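Local coordinates for LPP20 lipofamily protein (Helicobacter pylori R046Wa, PDB 4KZS) that is a secreted protein of unknown function with a three-helix bundle, whose TolB-like C-terminal domain hints at a link to the Tol-Pal system, at residues Ser122-Lys127 and Leu134-Ser139; Ile197-Arg202 and Asp252-Asn257; Ile215-Glu218 and Asp222-Asn225. All coordinates share one frame; numbering follows the deposited sequence.

Contact 1. Residues Ser122-Lys127 and Leu134-Ser139; sequences STLMPK and LQQSKS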
ATOM      1  N   SER A 122      -0.694  -9.225  10.496  1.00 93.31           N
ATOM      2  CA  SER A 122      -0.223 -10.459  11.113  1.00 89.16           C
ATOM      3  C   SER A 122      -0.073 -11.566  10.076  1.00 79.89           C
ATOM      4  O   SER A 122       0.841 -12.372  10.170  1.00 91.18           O
ATOM      5  CB  SER A 122      -1.152 -10.882  12.231  1.00 96.20           C
ATOM      6  OG  SER A 122      -2.464 -10.951  11.717  1.00114.87           O
ATOM      7  N   THR A 123      -0.928 -11.565   9.057  1.00 78.65           N
ATOM      8  CA  THR A 123      -0.846 -12.555   7.972  1.00 82.50           C
ATOM      9  C   THR A 123       0.176 -12.186   6.875  1.00 92.94           C
ATOM     10  O   THR A 123       0.188 -12.776   5.779  1.00 88.43           O
ATOM     11  CB  THR A 123      -2.234 -12.855   7.340  1.00 68.47           C
ATOM     12  OG1 THR A 123      -2.484 -11.974   6.233  1.00 66.69           O
ATOM     13  CG2 THR A 123      -3.345 -12.787   8.390  1.00 59.20           C
ATOM     14  N   LEU A 124       1.026 -11.213   7.179  1.00 97.92           N
ATOM     15  CA  LEU A 124       2.016 -10.744   6.227  1.00 95.10           C
ATOM     16  C   LEU A 124       3.436 -10.805   6.774  1.00106.65           C
ATOM     17  O   LEU A 124       4.385 -10.674   6.012  1.00113.83           O
ATOM     18  CB  LEU A 124       1.682  -9.326   5.787  1.00 83.78           C
ATOM     19  CG  LEU A 124       0.739  -9.226   4.605  1.00 79.67           C
ATOM     20  CD1 LEU A 124       0.455  -7.758   4.315  1.00 75.97           C
ATOM     21  CD2 LEU A 124       1.368  -9.913   3.407  1.00 80.86           C
ATOM     22  N   MET A 125       3.570 -11.025   8.081  1.00105.17           N
ATOM     23  CA  MET A 125       4.863 -11.048   8.771  1.00114.36           C
ATOM     24  C   MET A 125       5.864 -12.126   8.300  1.00138.91           C
ATOM     25  O   MET A 125       5.592 -12.816   7.317  1.00147.54           O
ATOM     26  CB  MET A 125       4.596 -11.207  10.244  1.00 99.31           C
ATOM     27  CG  MET A 125       3.830 -10.043  10.794  1.00 98.38           C
ATOM     28  SD  MET A 125       3.683 -10.279  12.555  1.00128.60           S
ATOM     29  CE  MET A 125       2.542 -11.672  12.644  1.00124.92           C
ATOM     30  N   PRO A 126       7.032 -12.265   8.993  1.00148.38           N
ATOM     31  CA  PRO A 126       8.066 -13.245   8.647  1.00148.13           C
ATOM     32  C   PRO A 126       7.574 -14.566   8.035  1.00161.74           C
ATOM     33  O   PRO A 126       7.805 -14.800   6.839  1.00163.57           O
ATOM     34  CB  PRO A 126       8.755 -13.487   9.990  1.00143.90           C
ATOM     35  CG  PRO A 126       8.701 -12.147  10.648  1.00138.24           C
ATOM     36  CD  PRO A 126       7.508 -11.402  10.093  1.00144.96           C
ATOM     37  N   LYS A 127       6.925 -15.414   8.839  1.00166.73           N
ATOM     38  CA  LYS A 127       6.384 -16.713   8.373  1.00173.60           C
ATOM     39  C   LYS A 127       7.483 -17.788   8.245  1.00174.99           C
ATOM     40  O   LYS A 127       8.300 -17.966   9.157  1.00166.42           O
ATOM     41  CB  LYS A 127       5.646 -16.563   7.031  1.00174.36           C
ATOM     42  CG  LYS A 127       4.183 -16.159   7.139  1.00177.65           C
ATOM     43  CD  LYS A 127       3.938 -14.978   8.073  1.00167.13           C
ATOM     44  CE  LYS A 127       2.544 -14.401   7.874  1.00149.05           C
ATOM     45  NZ  LYS A 127       1.472 -15.418   8.039  1.00143.42           N
ATOM     46  N   LEU A 134       9.694  -8.150  -1.441  1.00 74.29           N
ATOM     47  CA  LEU A 134       9.012  -7.251  -2.359  1.00 84.38           C
ATOM     48  C   LEU A 134       7.545  -7.185  -1.993  1.00 93.08           C
ATOM     49  O   LEU A 134       7.234  -6.744  -0.907  1.00105.10           O
ATOM     50  CB  LEU A 134       9.259  -7.601  -3.823  1.00 83.48           C
ATOM     51  CG  LEU A 134      10.678  -7.382  -4.361  1.00 79.55           C
ATOM     52  CD1 LEU A 134      10.787  -6.029  -5.056  1.00 73.44           C
ATOM     53  CD2 LEU A 134      11.725  -7.580  -3.265  1.00 74.34           C
ATOM     54  N   GLN A 135       6.657  -7.612  -2.888  1.00102.39           N
ATOM     55  CA  GLN A 135       5.208  -7.512  -2.672  1.00 91.16           C
ATOM     56  C   GLN A 135       4.764  -7.713  -1.209  1.00 78.39           C
ATOM     57  O   GLN A 135       4.041  -6.884  -0.653  1.00 84.44           O
ATOM     58  CB  GLN A 135       4.459  -8.456  -3.607  1.00 90.46           C
ATOM     59  CG  GLN A 135       4.900  -8.448  -5.078  1.00 95.54           C
ATOM     60  CD  GLN A 135       4.065  -9.426  -5.899  1.00 97.10           C
ATOM     61  OE1 GLN A 135       3.816 -10.553  -5.458  1.00 92.86           O
ATOM     62  NE2 GLN A 135       3.586  -8.992  -7.070  1.00 89.49           N
ATOM     63  N   GLN A 136       5.212  -8.772  -0.564  1.00 60.26           N
ATOM     64  CA  GLN A 136       4.878  -8.946   0.846  1.00 57.49           C
ATOM     65  C   GLN A 136       5.290  -7.754   1.747  1.00 69.91           C
ATOM     66  O   GLN A 136       4.751  -7.528   2.830  1.00 81.74           O
ATOM     67  CB  GLN A 136       5.537 -10.214   1.321  1.00 59.29           C
ATOM     68  CG  GLN A 136       5.433 -10.448   2.798  1.00 66.91           C
ATOM     69  CD  GLN A 136       6.368 -11.547   3.234  1.00 81.73           C
ATOM     70  OE1 GLN A 136       6.564 -11.774   4.441  1.00 84.83           O
ATOM     71  NE2 GLN A 136       6.992 -12.224   2.249  1.00 81.18           N
ATOM     72  N   SER A 137       6.256  -6.986   1.276  1.00 70.73           N
ATOM     73  CA  SER A 137       6.755  -5.811   1.966  1.00 60.37           C
ATOM     74  C   SER A 137       5.917  -4.574   1.573  1.00 62.09           C
ATOM     75  O   SER A 137       5.401  -3.863   2.428  1.00 63.59           O
ATOM     76  CB  SER A 137       8.220  -5.651   1.575  1.00 61.64           C
ATOM     77  OG  SER A 137       8.777  -4.450   2.037  1.00 67.12           O
ATOM     78  N   LYS A 138       5.777  -4.323   0.273  1.00 59.98           N
ATOM     79  CA  LYS A 138       4.895  -3.277  -0.234  1.00 56.88           C
ATOM     80  C   LYS A 138       3.524  -3.353   0.450  1.00 58.31           C
ATOM     81  O   LYS A 138       2.939  -2.342   0.805  1.00 60.14           O
ATOM     82  CB  LYS A 138       4.713  -3.437  -1.736  1.00 51.14           C
ATOM     83  CG  LYS A 138       3.776  -2.407  -2.373  1.00 59.59           C
ATOM     84  CD  LYS A 138       4.324  -0.986  -2.233  1.00 70.58           C
ATOM     85  CE  LYS A 138       3.573   0.054  -3.057  1.00 70.43           C
ATOM     86  NZ  LYS A 138       4.564   1.123  -3.403  1.00 76.11           N
ATOM     87  N   SER A 139       3.022  -4.563   0.640  1.00 59.05           N
ATOM     88  CA  SER A 139       1.732  -4.711   1.254  1.00 64.97           C
ATOM     89  C   SER A 139       1.827  -4.235   2.681  1.00 60.99           C
ATOM     90  O   SER A 139       1.040  -3.386   3.073  1.00 65.78           O
ATOM     91  CB  SER A 139       1.164  -6.139   1.098  1.00 76.58           C
ATOM     92  OG  SER A 139       0.775  -6.393  -0.269  1.00 66.09           O
TER

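Contact 2. Residues Ile197-Arg202 and Asp252-Asn257; sequences ISAYAR and DEKNKN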
ATOM      1  N   ILE A 197      23.407  -4.767  -8.658  1.00 68.86           N
ATOM      2  CA  ILE A 197      23.284  -4.632  -7.203  1.00 60.26           C
ATOM      3  C   ILE A 197      22.823  -3.228  -6.804  1.00 62.74           C
ATOM      4  O   ILE A 197      22.041  -3.082  -5.885  1.00 70.55           O
ATOM      5  CB  ILE A 197      24.595  -4.965  -6.482  1.00 61.26           C
ATOM      6  CG1 ILE A 197      24.892  -6.476  -6.626  1.00 68.55           C
ATOM      7  CG2 ILE A 197      24.522  -4.563  -5.018  1.00 57.49           C
ATOM      8  CD1 ILE A 197      25.893  -7.085  -5.637  1.00 52.27           C
ATOM      9  N   SER A 198      23.306  -2.220  -7.524  1.00 54.29           N
ATOM     10  CA  SER A 198      22.928  -0.857  -7.350  1.00 54.09           C
ATOM     11  C   SER A 198      21.453  -0.611  -7.605  1.00 67.14           C
ATOM     12  O   SER A 198      20.850   0.230  -6.950  1.00 78.78           O
ATOM     13  CB  SER A 198      23.754  -0.013  -8.323  1.00 58.21           C
ATOM     14  OG  SER A 198      23.242   1.297  -8.482  1.00 67.70           O
ATOM     15  N   ALA A 199      20.880  -1.285  -8.597  1.00 73.62           N
ATOM     16  CA  ALA A 199      19.477  -1.077  -8.931  1.00 72.80           C
ATOM     17  C   ALA A 199      18.613  -1.932  -7.980  1.00 67.40           C
ATOM     18  O   ALA A 199      17.652  -1.475  -7.370  1.00 64.60           O
ATOM     19  CB  ALA A 199      19.239  -1.437 -10.389  1.00 73.80           C
ATOM     20  N   TYR A 200      19.002  -3.184  -7.848  1.00 60.95           N
ATOM     21  CA  TYR A 200      18.465  -4.064  -6.853  1.00 64.01           C
ATOM     22  C   TYR A 200      18.373  -3.338  -5.525  1.00 71.46           C
ATOM     23  O   TYR A 200      17.532  -3.666  -4.717  1.00 83.39           O
ATOM     24  CB  TYR A 200      19.409  -5.250  -6.693  1.00 76.91           C
ATOM     25  CG  TYR A 200      19.033  -6.529  -7.424  1.00 94.29           C
ATOM     26  CD1 TYR A 200      18.501  -7.607  -6.709  1.00102.18           C
ATOM     27  CD2 TYR A 200      19.249  -6.692  -8.805  1.00 86.21           C
ATOM     28  CE1 TYR A 200      18.169  -8.800  -7.328  1.00 96.16           C
ATOM     29  CE2 TYR A 200      18.902  -7.884  -9.439  1.00 95.64           C
ATOM     30  CZ  TYR A 200      18.373  -8.939  -8.681  1.00103.25           C
ATOM     31  OH  TYR A 200      18.020 -10.153  -9.233  1.00 98.27           O
ATOM     32  N   ALA A 201      19.239  -2.350  -5.291  1.00 74.91           N
ATOM     33  CA  ALA A 201      19.377  -1.711  -3.973  1.00 64.68           C
ATOM     34  C   ALA A 201      18.340  -0.624  -3.703  1.00 75.34           C
ATOM     35  O   ALA A 201      18.081  -0.266  -2.532  1.00 65.53           O
ATOM     36  CB  ALA A 201      20.768  -1.127  -3.821  1.00 70.31           C
ATOM     37  N   ARG A 202      17.760  -0.069  -4.771  1.00 74.84           N
ATOM     38  CA  ARG A 202      16.734   0.968  -4.587  1.00 73.88           C
ATOM     39  C   ARG A 202      15.381   0.346  -4.171  1.00 66.60           C
ATOM     40  O   ARG A 202      14.363   1.035  -4.028  1.00 73.07           O
ATOM     41  CB  ARG A 202      16.657   1.955  -5.773  1.00 67.51           C
ATOM     42  CG  ARG A 202      16.385   1.331  -7.113  1.00 86.12           C
ATOM     43  CD  ARG A 202      16.370   2.366  -8.243  1.00103.47           C
ATOM     44  NE  ARG A 202      15.510   3.536  -7.990  1.00109.39           N
ATOM     45  CZ  ARG A 202      15.337   4.570  -8.827  1.00112.12           C
ATOM     46  NH1 ARG A 202      15.945   4.616 -10.011  1.00111.82           N
ATOM     47  NH2 ARG A 202      14.537   5.573  -8.485  1.00105.74           N
ATOM     48  N   ASP A 252      21.017   0.545 -19.235  1.00120.80           N
ATOM     49  CA  ASP A 252      19.597   0.226 -19.218  1.00106.27           C
ATOM     50  C   ASP A 252      19.213  -1.087 -18.594  1.00100.48           C
ATOM     51  O   ASP A 252      18.103  -1.182 -18.095  1.00 97.82           O
ATOM     52  CB  ASP A 252      18.996   0.304 -20.624  1.00120.49           C
ATOM     53  CG  ASP A 252      18.228   1.589 -20.853  1.00125.61           C
ATOM     54  OD1 ASP A 252      18.819   2.665 -20.614  1.00132.66           O
ATOM     55  OD2 ASP A 252      17.041   1.521 -21.264  1.00117.71           O
ATOM     56  N   GLU A 253      20.075  -2.109 -18.620  1.00100.31           N
ATOM     57  CA  GLU A 253      19.674  -3.342 -17.941  1.00101.11           C
ATOM     58  C   GLU A 253      19.351  -3.016 -16.485  1.00111.62           C
ATOM     59  O   GLU A 253      18.619  -3.744 -15.814  1.00115.30           O
ATOM     60  CB  GLU A 253      20.697  -4.472 -18.023  1.00104.47           C
ATOM     61  CG  GLU A 253      20.163  -5.721 -17.307  1.00103.63           C
ATOM     62  CD  GLU A 253      21.048  -6.956 -17.369  1.00103.27           C
ATOM     63  OE1 GLU A 253      22.286  -6.830 -17.283  1.00 96.94           O
ATOM     64  OE2 GLU A 253      20.487  -8.069 -17.474  1.00104.57           O
ATOM     65  N   LYS A 254      19.890  -1.891 -16.028  1.00122.82           N
ATOM     66  CA  LYS A 254      19.632  -1.365 -14.694  1.00123.79           C
ATOM     67  C   LYS A 254      18.353  -0.511 -14.726  1.00112.42           C
ATOM     68  O   LYS A 254      17.328  -0.862 -14.129  1.00 92.94           O
ATOM     69  CB  LYS A 254      20.860  -0.553 -14.240  1.00127.02           C
ATOM     70  CG  LYS A 254      20.793   0.092 -12.868  1.00128.00           C
ATOM     71  CD  LYS A 254      22.124   0.716 -12.462  1.00119.71           C
ATOM     72  CE  LYS A 254      22.529   1.853 -13.379  1.00120.86           C
ATOM     73  NZ  LYS A 254      21.460   2.884 -13.481  1.00129.57           N
ATOM     74  N   ASN A 255      18.429   0.595 -15.456  1.00107.24           N
ATOM     75  CA  ASN A 255      17.317   1.525 -15.650  1.00106.63           C
ATOM     76  C   ASN A 255      15.999   0.797 -15.969  1.00 99.13           C
ATOM     77  O   ASN A 255      14.903   1.283 -15.679  1.00 94.40           O
ATOM     78  CB  ASN A 255      17.665   2.503 -16.791  1.00127.37           C
ATOM     79  CG  ASN A 255      19.168   2.825 -16.885  1.00147.73           C
ATOM     80  OD1 ASN A 255      19.647   3.307 -17.919  1.00135.95           O
ATOM     81  ND2 ASN A 255      19.912   2.563 -15.811  1.00160.17           N
ATOM     82  N   LYS A 256      16.125  -0.378 -16.571  1.00 90.40           N
ATOM     83  CA  LYS A 256      14.988  -1.170 -16.949  1.00 85.97           C
ATOM     84  C   LYS A 256      14.712  -2.200 -15.867  1.00 78.38           C
ATOM     85  O   LYS A 256      13.562  -2.577 -15.655  1.00 74.30           O
ATOM     86  CB  LYS A 256      15.231  -1.858 -18.304  1.00102.35           C
ATOM     87  CG  LYS A 256      14.080  -2.750 -18.776  1.00110.63           C
ATOM     88  CD  LYS A 256      14.550  -4.051 -19.429  1.00110.63           C
ATOM     89  CE  LYS A 256      15.297  -5.008 -18.496  1.00108.99           C
ATOM     90  NZ  LYS A 256      14.504  -5.548 -17.363  1.00101.83           N
ATOM     91  N   ASN A 257      15.756  -2.667 -15.189  1.00 83.07           N
ATOM     92  CA  ASN A 257      15.544  -3.655 -14.117  1.00 95.99           C
ATOM     93  C   ASN A 257      14.679  -3.114 -12.968  1.00 96.85           C
ATOM     94  O   ASN A 257      13.820  -3.818 -12.433  1.00 91.02           O
ATOM     95  CB  ASN A 257      16.849  -4.212 -13.545  1.00 80.37           C
ATOM     96  CG  ASN A 257      16.598  -5.363 -12.593  1.00 78.55           C
ATOM     97  OD1 ASN A 257      15.459  -5.792 -12.416  1.00 70.12           O
ATOM     98  ND2 ASN A 257      17.650  -5.864 -11.965  1.00 91.05           N
TER

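Contact 3. Residues Ile215-Glu218 and Asp222-Asn225; sequences IKNE and DSAN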
ATOM      1  N   ILE A 215      18.302 -14.426  -4.377  1.00 80.20           N
ATOM      2  CA  ILE A 215      18.093 -14.107  -5.775  1.00 85.22           C
ATOM      3  C   ILE A 215      19.419 -14.426  -6.437  1.00 97.18           C
ATOM      4  O   ILE A 215      20.380 -13.674  -6.292  1.00102.36           O
ATOM      5  CB  ILE A 215      17.693 -12.633  -6.015  1.00 73.15           C
ATOM      6  CG1 ILE A 215      16.440 -12.264  -5.217  1.00 77.93           C
ATOM      7  CG2 ILE A 215      17.429 -12.385  -7.485  1.00 78.98           C
ATOM      8  CD1 ILE A 215      15.998 -10.812  -5.344  1.00 79.91           C
ATOM      9  N   LYS A 216      19.458 -15.570  -7.123  1.00109.95           N
ATOM     10  CA  LYS A 216      20.588 -15.985  -7.950  1.00 90.21           C
ATOM     11  C   LYS A 216      20.619 -15.193  -9.264  1.00 81.27           C
ATOM     12  O   LYS A 216      19.634 -14.606  -9.709  1.00 70.91           O
ATOM     13  CB  LYS A 216      20.556 -17.498  -8.181  1.00 92.67           C
ATOM     14  CG  LYS A 216      20.405 -18.307  -6.889  1.00100.12           C
ATOM     15  CD  LYS A 216      20.876 -19.760  -7.016  1.00109.48           C
ATOM     16  CE  LYS A 216      20.314 -20.622  -5.877  1.00108.87           C
ATOM     17  NZ  LYS A 216      20.934 -21.973  -5.740  1.00 98.74           N
ATOM     18  N   ASN A 217      21.795 -15.113  -9.842  1.00 84.84           N
ATOM     19  CA  ASN A 217      21.973 -14.380 -11.071  1.00100.22           C
ATOM     20  C   ASN A 217      22.993 -15.104 -11.920  1.00116.97           C
ATOM     21  O   ASN A 217      23.819 -15.884 -11.422  1.00108.97           O
ATOM     22  CB  ASN A 217      22.452 -12.947 -10.823  1.00 86.87           C
ATOM     23  CG  ASN A 217      21.334 -12.014 -10.423  1.00 89.05           C
ATOM     24  OD1 ASN A 217      20.827 -11.241 -11.253  1.00 85.58           O
ATOM     25  ND2 ASN A 217      20.970 -12.037  -9.141  1.00 86.07           N
ATOM     26  N   GLU A 218      22.913 -14.840 -13.209  1.00127.39           N
ATOM     27  CA  GLU A 218      23.828 -15.371 -14.165  1.00129.43           C
ATOM     28  C   GLU A 218      23.669 -14.215 -15.156  1.00125.01           C
ATOM     29  O   GLU A 218      22.552 -13.740 -15.385  1.00132.86           O
ATOM     30  CB  GLU A 218      23.441 -16.741 -14.725  1.00 20.00           C
ATOM     31  CG  GLU A 218      23.662 -17.893 -13.759  1.00 20.00           C
ATOM     32  CD  GLU A 218      23.201 -19.223 -14.325  1.00 20.00           C
ATOM     33  OE1 GLU A 218      22.539 -19.223 -15.384  1.00 20.00           O
ATOM     34  OE2 GLU A 218      23.498 -20.269 -13.709  1.00 20.00           O
ATOM     35  N   ASP A 222      23.000 -10.206 -20.580  1.00 98.76           N
ATOM     36  CA  ASP A 222      21.756  -9.766 -20.023  1.00 93.40           C
ATOM     37  C   ASP A 222      21.245 -10.842 -19.056  1.00108.65           C
ATOM     38  O   ASP A 222      21.258 -12.035 -19.381  1.00113.05           O
ATOM     39  CB  ASP A 222      20.796  -9.491 -21.164  1.00 98.00           C
ATOM     40  CG  ASP A 222      21.405  -8.572 -22.232  1.00 97.75           C
ATOM     41  OD1 ASP A 222      21.758  -7.413 -21.941  1.00 83.97           O
ATOM     42  OD2 ASP A 222      21.535  -9.018 -23.374  1.00109.46           O
ATOM     43  N   SER A 223      20.809 -10.412 -17.863  1.00112.81           N
ATOM     44  CA  SER A 223      20.673 -11.308 -16.681  1.00104.67           C
ATOM     45  C   SER A 223      19.602 -12.376 -16.734  1.00 81.06           C
ATOM     46  O   SER A 223      18.812 -12.389 -17.641  1.00 87.93           O
ATOM     47  CB  SER A 223      20.503 -10.526 -15.376  1.00105.07           C
ATOM     48  OG  SER A 223      20.201 -11.428 -14.308  1.00115.31           O
ATOM     49  N   ALA A 224      19.625 -13.249 -15.723  1.00 72.82           N
ATOM     50  CA  ALA A 224      18.754 -14.405 -15.531  1.00 81.30           C
ATOM     51  C   ALA A 224      18.642 -14.621 -14.010  1.00 96.15           C
ATOM     52  O   ALA A 224      19.626 -14.985 -13.338  1.00 90.15           O
ATOM     53  CB  ALA A 224      19.316 -15.657 -16.212  1.00 77.75           C
ATOM     54  N   ASN A 225      17.436 -14.411 -13.473  1.00 95.87           N
ATOM     55  CA  ASN A 225      17.272 -14.151 -12.042  1.00 86.33           C
ATOM     56  C   ASN A 225      16.389 -15.117 -11.293  1.00 81.05           C
ATOM     57  O   ASN A 225      15.260 -15.297 -11.665  1.00 97.87           O
ATOM     58  CB  ASN A 225      16.694 -12.749 -11.860  1.00 87.71           C
ATOM     59  CG  ASN A 225      16.944 -11.841 -13.063  1.00 93.75           C
ATOM     60  OD1 ASN A 225      16.735 -12.226 -14.197  1.00 96.22           O
ATOM     61  ND2 ASN A 225      17.389 -10.632 -12.809  1.00 96.72           N
TER

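Contact 1. Residues Ser122-Lys127 and Leu134-Ser139
The end of the Gln136 carboxamide faces two backbone carbonyls of the loop: its modelled OE1 is 2.9 Å from Leu124 O and 3.2 Å from Met125 O. Three oxygens gathered in this way suggest that the amide is turned over in the model. With the group reversed, its NH2 would face both carbonyls and might bond to either. The group gets there because CG stands anti to the backbone N of Gln136 (chi1 173°) and the chain runs on extended, so that the amide leaves the helix for the loop. On its way it passes Leu124, whose side chain slides along it in the opposite direction, CD2 coming within 4.1 Å of Gln136 CG. The other methyl of Leu124, CD1, rests 3.7 Å from Ser139 CB, one helical turn further on. The segment 122-127 follows helix 103-121, and 134-139 opens helix 135-157. The contact therefore closes the connection between two long helices, probably both part of the three-helix bundle of this protein, with Leu134 at the N-cap position of the second. Leu124 continues along that helix to touch Met140 and Leu143, which extends the nonpolar side of the contact. The hydroxyl of Ser139 turns back to its own helix, where OG makes a weak bond of 3.3 Å to Gln135 O. Beyond the two segments, the Gln136 side chain also touches Tyr213.

Contact 2. Residues Ile197-Arg202 and Asp252-Asn257
The ring of Tyr200 and the carboxamide of Asn257 are the flat groups that meet here, their planes turned 77° apart. The amide points its nitrogen at one side of the ring: Asn257 ND2 is 3.5 Å from Tyr200 CE2 and nearly as close to CD2. The approach is slanted, so the pair is a van der Waals contact rather than a clear stack. Asn257 extends across to the ring because its CG is anti to the backbone N (chi1 -172°). Asn217 and Asn225 also touch the tyrosine, which is buried. One turn back along helix 252-262, Lys254 meets helix 190-200 with its aliphatic part. Its CG packs 3.3 Å from Ala199 CB, and CD lies 4.2 Å from Ser198 OG. Beyond CD the lysine chain curls, leaving NZ 6.7 Å from Arg202 NH1, a spacing of like charges that is probably only mildly unfavourable; the arginine makes a cation-pi contact with Phe258. The small alanine lets the backbones come close, with Ala199 CA and Lys254 CA 5.8 Å apart. Glu253, on the same helix as Lys254, touches Leu196 and probably bonds to Ser223 N. Helix 190-200 is the crossover helix of a beta-alpha-beta unit, linking the adjacent parallel strands 179-182 and 205-207. Helix 252-262 packs beside it, the close helix pairing of an alpha/beta layer, consistent with the TolB_N-like family of this domain.

Contact 3. Residues Ile215-Glu218 and Asp222-Asn225
Backbone bonding joins Glu218 and Ala224 in a reciprocal pair, Ala224 N to Glu218 O at 3.0 Å and Glu218 N to Ala224 O at 3.3 Å. Both bonds are weak and bent. Lys216 bonds in turn with Gly226, so Asn217 and Asn225 form the non-hydrogen-bonded pair between two hydrogen-bonded ones, as in an antiparallel hairpin. CA-H...O contacts supplement this ladder: Asn217 CA approaches Ala224 O at 3.3 Å, while Asn225 CA lies 3.4 Å from Lys216 O. A single clear side-chain bond crosses the contact, from Ser223 OG to Asn217 OD1 at 3.1 Å. The donor arrives at a C=O...O angle of 134° and is tilted 24° from the carbonyl plane. Ser223 can offer its hydroxyl there because OG is anti to its backbone N (chi1 172°). The other end of the Asn217 amide is held loosely, ND2 giving weak bonds to Ile215 O and to Thr183 O. Carbon contacts are long: Ile215 CG2 lies 4.5 Å from Asn225 CB, and Glu218 CB is equally far from Ala224 CB. Ile215 also reaches Tyr200 and Ser223 touches Leu196, both on helix 190-200. With its oxygen engaged by the serine and its nitrogen by two carbonyls, the buried Asn217 amide is probably restrained in its rotation, chiefly by the serine bond, and it ties the returning chain to the end of the central strand 179-182, by Thr183.

How the contacts relate
The contacts follow the chain from the helical bundle into the C-terminal domain. Contact 1 closes first, within the middle domain, and its centre lies about 23 and about 24 Å from those of contacts 2 and 3. It touches neither, the nearest atoms being about 7 and about 6 Å away. Contacts 2 and 3 share the C-terminal domain, with centres about 12 Å apart. Contact 3 is nested in the long loop that contact 2 closes. They meet through Tyr200 of helix 190-200 and through Glu253 of helix 252-262. Helix pair and hairpin thus form one continuous unit, adjoining the helical bundle.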